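Local coordinates for protein chromatin structure-remodeling complex subunit RSC2 (Saccharomyces cerevisiae, PDB 4BB7) that serves in the RSC chromatin-remodelling complex, which positions nucleosomes and regulates transcription, and here contributes its histone H3-binding BAH domain, at residues V22-R36 against H95-I107. Numbering follows the deposited sequence.
Sequences VNNISYHVGDWALLR and HLVSNLVGKCYVI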
loop_
_atom_site.group_PDB
_atom_site.type_symbol
_atom_site.label_atom_id
_atom_site.label_comp_id
_atom_site.label_asym_id
_atom_site.label_seq_id
_atom_site.Cartn_x
_atom_site.Cartn_y
_atom_site.Cartn_z
ATOM N N VAL A 22 -19.522 -8.376 0.951
ATOM C CA VAL A 22 -19.078 -8.961 2.208
ATOM C C VAL A 22 -20.269 -9.196 3.127
ATOM O O VAL A 22 -21.078 -8.295 3.352
ATOM C CB VAL A 22 -18.039 -8.072 2.921
ATOM C CG1 VAL A 22 -17.752 -8.606 4.313
ATOM C CG2 VAL A 22 -16.760 -7.990 2.102
ATOM N N ASN A 23 -20.372 -10.416 3.645
ATOM C CA ASN A 23 -21.500 -10.817 4.474
ATOM C C ASN A 23 -22.839 -10.493 3.813
ATOM O O ASN A 23 -23.790 -10.073 4.478
ATOM C CB ASN A 23 -21.412 -10.169 5.854
ATOM C CG ASN A 23 -21.793 -11.123 6.963
ATOM O OD1 ASN A 23 -22.473 -12.122 6.729
ATOM N ND2 ASN A 23 -21.352 -10.824 8.180
ATOM N N ASN A 24 -22.895 -10.694 2.500
ATOM C CA ASN A 24 -24.090 -10.422 1.703
ATOM C C ASN A 24 -24.421 -8.933 1.609
ATOM O O ASN A 24 -25.568 -8.554 1.385
ATOM C CB ASN A 24 -25.294 -11.218 2.218
ATOM C CG ASN A 24 -26.477 -11.159 1.270
ATOM O OD1 ASN A 24 -26.479 -11.804 0.220
ATOM N ND2 ASN A 24 -27.493 -10.381 1.635
ATOM N N ILE A 25 -23.407 -8.094 1.775
ATOM C CA ILE A 25 -23.589 -6.655 1.647
ATOM C C ILE A 25 -22.673 -6.081 0.573
ATOM O O ILE A 25 -21.476 -6.365 0.547
ATOM C CB ILE A 25 -23.346 -5.935 2.983
ATOM C CG1 ILE A 25 -24.494 -6.229 3.952
ATOM C CG2 ILE A 25 -23.193 -4.431 2.763
ATOM C CD1 ILE A 25 -24.296 -5.654 5.340
ATOM N N SER A 26 -23.245 -5.278 -0.315
ATOM C CA SER A 26 -22.485 -4.685 -1.406
ATOM C C SER A 26 -21.827 -3.370 -0.996
ATOM O O SER A 26 -22.465 -2.494 -0.413
ATOM C CB SER A 26 -23.381 -4.469 -2.626
ATOM O OG SER A 26 -23.857 -5.706 -3.126
ATOM N N TYR A 27 -20.543 -3.245 -1.309
ATOM C CA TYR A 27 -19.790 -2.037 -1.016
ATOM C C TYR A 27 -19.262 -1.435 -2.314
ATOM O O TYR A 27 -18.727 -2.144 -3.165
ATOM C CB TYR A 27 -18.631 -2.351 -0.068
ATOM C CG TYR A 27 -19.068 -2.833 1.300
ATOM C CD1 TYR A 27 -19.289 -4.184 1.548
ATOM C CD2 TYR A 27 -19.257 -1.937 2.346
ATOM C CE1 TYR A 27 -19.688 -4.626 2.796
ATOM C CE2 TYR A 27 -19.654 -2.371 3.595
ATOM C CZ TYR A 27 -19.868 -3.717 3.814
ATOM O OH TYR A 27 -20.265 -4.152 5.053
ATOM N N HIS A 28 -19.422 -0.126 -2.466
ATOM C CA HIS A 28 -18.966 0.558 -3.666
ATOM C C HIS A 28 -18.118 1.766 -3.307
ATOM O O HIS A 28 -18.177 2.264 -2.187
ATOM C CB HIS A 28 -20.158 1.005 -4.506
ATOM C CG HIS A 28 -21.064 -0.113 -4.918
ATOM N ND1 HIS A 28 -22.007 -0.656 -4.072
ATOM C CD2 HIS A 28 -21.175 -0.787 -6.087
ATOM C CE1 HIS A 28 -22.659 -1.617 -4.702
ATOM N NE2 HIS A 28 -22.175 -1.715 -5.927
ATOM N N VAL A 29 -17.330 2.240 -4.263
ATOM C CA VAL A 29 -16.533 3.439 -4.048
ATOM C C VAL A 29 -17.447 4.600 -3.668
ATOM O O VAL A 29 -18.508 4.784 -4.260
ATOM C CB VAL A 29 -15.708 3.812 -5.298
ATOM C CG1 VAL A 29 -14.892 5.070 -5.044
ATOM C CG2 VAL A 29 -14.803 2.659 -5.691
ATOM N N GLY A 30 -17.033 5.373 -2.672
ATOM C CA GLY A 30 -17.813 6.506 -2.217
ATOM C C GLY A 30 -18.706 6.120 -1.058
ATOM O O GLY A 30 -19.402 6.963 -0.489
ATOM N N ASP A 31 -18.678 4.835 -0.711
ATOM C CA ASP A 31 -19.498 4.302 0.372
ATOM C C ASP A 31 -18.875 4.537 1.741
ATOM O O ASP A 31 -17.662 4.406 1.912
ATOM C CB ASP A 31 -19.708 2.801 0.181
ATOM C CG ASP A 31 -21.158 2.440 -0.049
ATOM O OD1 ASP A 31 -22.031 3.297 0.202
ATOM O OD2 ASP A 31 -21.422 1.293 -0.469
ATOM N N TRP A 32 -19.712 4.875 2.716
ATOM C CA TRP A 32 -19.271 4.952 4.105
ATOM C C TRP A 32 -19.450 3.589 4.766
ATOM O O TRP A 32 -20.512 2.978 4.663
ATOM C CB TRP A 32 -20.072 6.008 4.867
ATOM C CG TRP A 32 -19.956 7.389 4.300
ATOM C CD1 TRP A 32 -20.828 8.002 3.449
ATOM C CD2 TRP A 32 -18.908 8.334 4.550
ATOM N NE1 TRP A 32 -20.390 9.271 3.150
ATOM C CE2 TRP A 32 -19.213 9.499 3.814
ATOM C CE3 TRP A 32 -17.743 8.310 5.322
ATOM C CZ2 TRP A 32 -18.394 10.628 3.827
ATOM C CZ3 TRP A 32 -16.932 9.436 5.336
ATOM C CH2 TRP A 32 -17.262 10.577 4.593
ATOM N N ALA A 33 -18.415 3.104 5.442
ATOM C CA ALA A 33 -18.511 1.799 6.091
ATOM C C ALA A 33 -17.672 1.678 7.357
ATOM O O ALA A 33 -16.935 2.594 7.729
ATOM C CB ALA A 33 -18.156 0.687 5.111
ATOM N N LEU A 34 -17.804 0.529 8.011
ATOM C CA LEU A 34 -17.075 0.234 9.233
ATOM C C LEU A 34 -16.023 -0.844 8.970
ATOM O O LEU A 34 -16.308 -1.879 8.356
ATOM C CB LEU A 34 -18.043 -0.231 10.321
ATOM C CG LEU A 34 -19.307 0.612 10.498
ATOM C CD1 LEU A 34 -20.312 -0.093 11.403
ATOM C CD2 LEU A 34 -18.963 1.993 11.039
ATOM N N LEU A 35 -14.805 -0.598 9.434
ATOM C CA LEU A 35 -13.721 -1.553 9.253
ATOM C C LEU A 35 -13.261 -2.084 10.600
ATOM O O LEU A 35 -13.204 -1.338 11.580
ATOM C CB LEU A 35 -12.554 -0.905 8.501
ATOM C CG LEU A 35 -12.828 -0.623 7.022
ATOM C CD1 LEU A 35 -11.960 0.509 6.499
ATOM C CD2 LEU A 35 -12.642 -1.890 6.191
ATOM N N ARG A 36 -12.945 -3.373 10.650
ATOM C CA ARG A 36 -12.490 -3.992 11.884
ATOM C C ARG A 36 -11.280 -3.247 12.435
ATOM O O ARG A 36 -10.285 -3.060 11.741
ATOM C CB ARG A 36 -12.149 -5.466 11.661
ATOM C CG ARG A 36 -11.846 -6.230 12.944
ATOM C CD ARG A 36 -13.078 -6.343 13.831
ATOM N NE ARG A 36 -14.033 -7.316 13.306
ATOM C CZ ARG A 36 -15.217 -7.581 13.853
ATOM N NH1 ARG A 36 -15.611 -6.939 14.947
ATOM N NH2 ARG A 36 -16.011 -8.489 13.300
ATOM N N HIS A 95 -7.124 -2.022 2.961
ATOM C CA HIS A 95 -7.629 -3.131 3.755
ATOM C C HIS A 95 -8.007 -4.317 2.874
ATOM O O HIS A 95 -8.343 -4.149 1.700
ATOM C CB HIS A 95 -8.874 -2.714 4.537
ATOM C CG HIS A 95 -8.658 -1.570 5.477
ATOM N ND1 HIS A 95 -8.641 -1.729 6.845
ATOM C CD2 HIS A 95 -8.492 -0.246 5.248
ATOM C CE1 HIS A 95 -8.455 -0.554 7.420
ATOM N NE2 HIS A 95 -8.363 0.364 6.473
ATOM N N LEU A 96 -7.952 -5.516 3.446
ATOM C CA LEU A 96 -8.618 -6.669 2.856
ATOM C C LEU A 96 -10.116 -6.457 3.047
ATOM O O LEU A 96 -10.554 -6.133 4.150
ATOM C CB LEU A 96 -8.184 -7.958 3.557
ATOM C CG LEU A 96 -6.702 -8.328 3.471
ATOM C CD1 LEU A 96 -6.379 -9.528 4.351
ATOM C CD2 LEU A 96 -6.309 -8.604 2.029
ATOM N N VAL A 97 -10.899 -6.630 1.985
ATOM C CA VAL A 97 -12.338 -6.375 2.062
ATOM C C VAL A 97 -13.015 -7.239 3.125
ATOM O O VAL A 97 -14.148 -6.972 3.538
ATOM C CB VAL A 97 -13.042 -6.557 0.701
ATOM C CG1 VAL A 97 -12.416 -5.644 -0.343
ATOM C CG2 VAL A 97 -12.984 -8.005 0.259
ATOM N N SER A 98 -12.310 -8.268 3.576
ATOM C CA SER A 98 -12.795 -9.093 4.673
ATOM C C SER A 98 -12.857 -8.300 5.985
ATOM O O SER A 98 -13.498 -8.726 6.945
ATOM C CB SER A 98 -11.916 -10.336 4.829
ATOM O OG SER A 98 -10.545 -9.994 4.724
ATOM N N ASN A 99 -12.197 -7.144 6.017
ATOM C CA ASN A 99 -12.216 -6.284 7.198
ATOM C C ASN A 99 -13.542 -5.552 7.389
ATOM O O ASN A 99 -13.892 -5.176 8.507
ATOM C CB ASN A 99 -11.072 -5.264 7.157
ATOM C CG ASN A 99 -9.705 -5.908 7.261
ATOM O OD1 ASN A 99 -9.575 -7.051 7.702
ATOM N ND2 ASN A 99 -8.671 -5.172 6.859
ATOM N N LEU A 100 -14.269 -5.337 6.295
ATOM C CA LEU A 100 -15.561 -4.657 6.358
ATOM C C LEU A 100 -16.511 -5.404 7.283
ATOM O O LEU A 100 -16.761 -6.595 7.098
ATOM C CB LEU A 100 -16.185 -4.547 4.965
ATOM C CG LEU A 100 -15.525 -3.625 3.942
ATOM C CD1 LEU A 100 -16.052 -3.922 2.550
ATOM C CD2 LEU A 100 -15.741 -2.157 4.311
ATOM N N VAL A 101 -17.045 -4.703 8.274
ATOM C CA VAL A 101 -17.943 -5.336 9.234
ATOM C C VAL A 101 -19.346 -4.741 9.190
ATOM O O VAL A 101 -20.230 -5.179 9.923
ATOM C CB VAL A 101 -17.386 -5.273 10.670
ATOM C CG1 VAL A 101 -16.079 -6.045 10.761
ATOM C CG2 VAL A 101 -17.187 -3.830 11.106
ATOM N N GLY A 102 -19.551 -3.753 8.325
ATOM C CA GLY A 102 -20.867 -3.163 8.170
ATOM C C GLY A 102 -20.872 -1.830 7.453
ATOM O O GLY A 102 -19.826 -1.226 7.229
ATOM N N LYS A 103 -22.065 -1.379 7.082
ATOM C CA LYS A 103 -22.242 -0.070 6.466
ATOM C C LYS A 103 -22.457 0.987 7.540
ATOM O O LYS A 103 -22.842 0.672 8.668
ATOM C CB LYS A 103 -23.459 -0.074 5.538
ATOM C CG LYS A 103 -23.242 -0.747 4.198
ATOM C CD LYS A 103 -22.387 0.113 3.289
ATOM C CE LYS A 103 -22.365 -0.440 1.874
ATOM N NZ LYS A 103 -23.716 -0.418 1.246
ATOM N N CYS A 104 -22.205 2.239 7.180
ATOM C CA CYS A 104 -22.572 3.367 8.026
ATOM C C CYS A 104 -22.796 4.584 7.146
ATOM O O CYS A 104 -22.819 4.477 5.919
ATOM C CB CYS A 104 -21.493 3.655 9.077
ATOM S SG CYS A 104 -20.075 4.637 8.499
ATOM N N TYR A 105 -22.959 5.741 7.773
ATOM C CA TYR A 105 -23.095 6.985 7.029
ATOM C C TYR A 105 -22.520 8.168 7.803
ATOM O O TYR A 105 -22.854 8.379 8.968
ATOM C CB TYR A 105 -24.559 7.245 6.672
ATOM C CG TYR A 105 -24.735 8.297 5.603
ATOM C CD1 TYR A 105 -24.609 7.974 4.260
ATOM C CD2 TYR A 105 -25.017 9.614 5.935
ATOM C CE1 TYR A 105 -24.765 8.929 3.277
ATOM C CE2 TYR A 105 -25.176 10.578 4.957
ATOM C CZ TYR A 105 -25.050 10.228 3.630
ATOM O OH TYR A 105 -25.207 11.179 2.650
ATOM N N VAL A 106 -21.649 8.928 7.148
ATOM C CA VAL A 106 -21.110 10.152 7.726
ATOM C C VAL A 106 -21.706 11.364 7.016
ATOM O O VAL A 106 -21.602 11.486 5.793
ATOM C CB VAL A 106 -19.571 10.203 7.623
ATOM C CG1 VAL A 106 -19.046 11.544 8.125
ATOM C CG2 VAL A 106 -18.944 9.052 8.399
ATOM N N ILE A 107 -22.337 12.251 7.783
ATOM C CA ILE A 107 -22.948 13.455 7.222
ATOM C C ILE A 107 -22.152 14.715 7.581
ATOM O O ILE A 107 -21.506 14.780 8.627
ATOM C CB ILE A 107 -24.422 13.613 7.673
ATOM C CG1 ILE A 107 -25.137 14.668 6.827
ATOM C CG2 ILE A 107 -24.503 13.966 9.146
ATOM C CD1 ILE A 107 -26.604 14.821 7.160
HETATM O O HOH W 1 -21.806 12.310 3.196
#
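Asp31 OD2 is held from two sides of the contact: it forms a salt bridge with Lys103 NZ at 3.3 Å and accepts a hydrogen bond from the backbone N of His28. Lys103 NZ also makes a weak bond to the carbonyl O of Ser26. The lysine chain bends at chi2 (-74°) and chi4 (64°), which carries its amine past the Tyr27 ring to these oxygens. Leu100 CD1 lies over one face of that ring, 3.5 Å from its centroid. Between the strands, Leu34 N bonds to Gly102 O at 2.8 Å and Leu34 O accepts from Val101 N. Cys104 N donates a hydrogen bond to Trp32 O. Leu35 CD1 sits over the centre of the His95 ring, whose NE2 is hydrogen-bonded to Trp66.

Val106 CB lies over one face of the six-membered ring of Trp32, 3.5 Å from its centroid. The five-membered ring of Trp32 turns an edge toward the face of Tyr105, the planes at 67°. Without the indole, as with an alanine here, Val106 is likely to lose its cover and the Tyr105 face its aromatic partner. Strand 32-35 is also paired with strand 45-54. The antiparallel pairing of strands 32-35 and 100-108 joins the first strand of the six-stranded sheet, in chain order, to its fifth, consistent with the SH3-like beta core of the BAH domain.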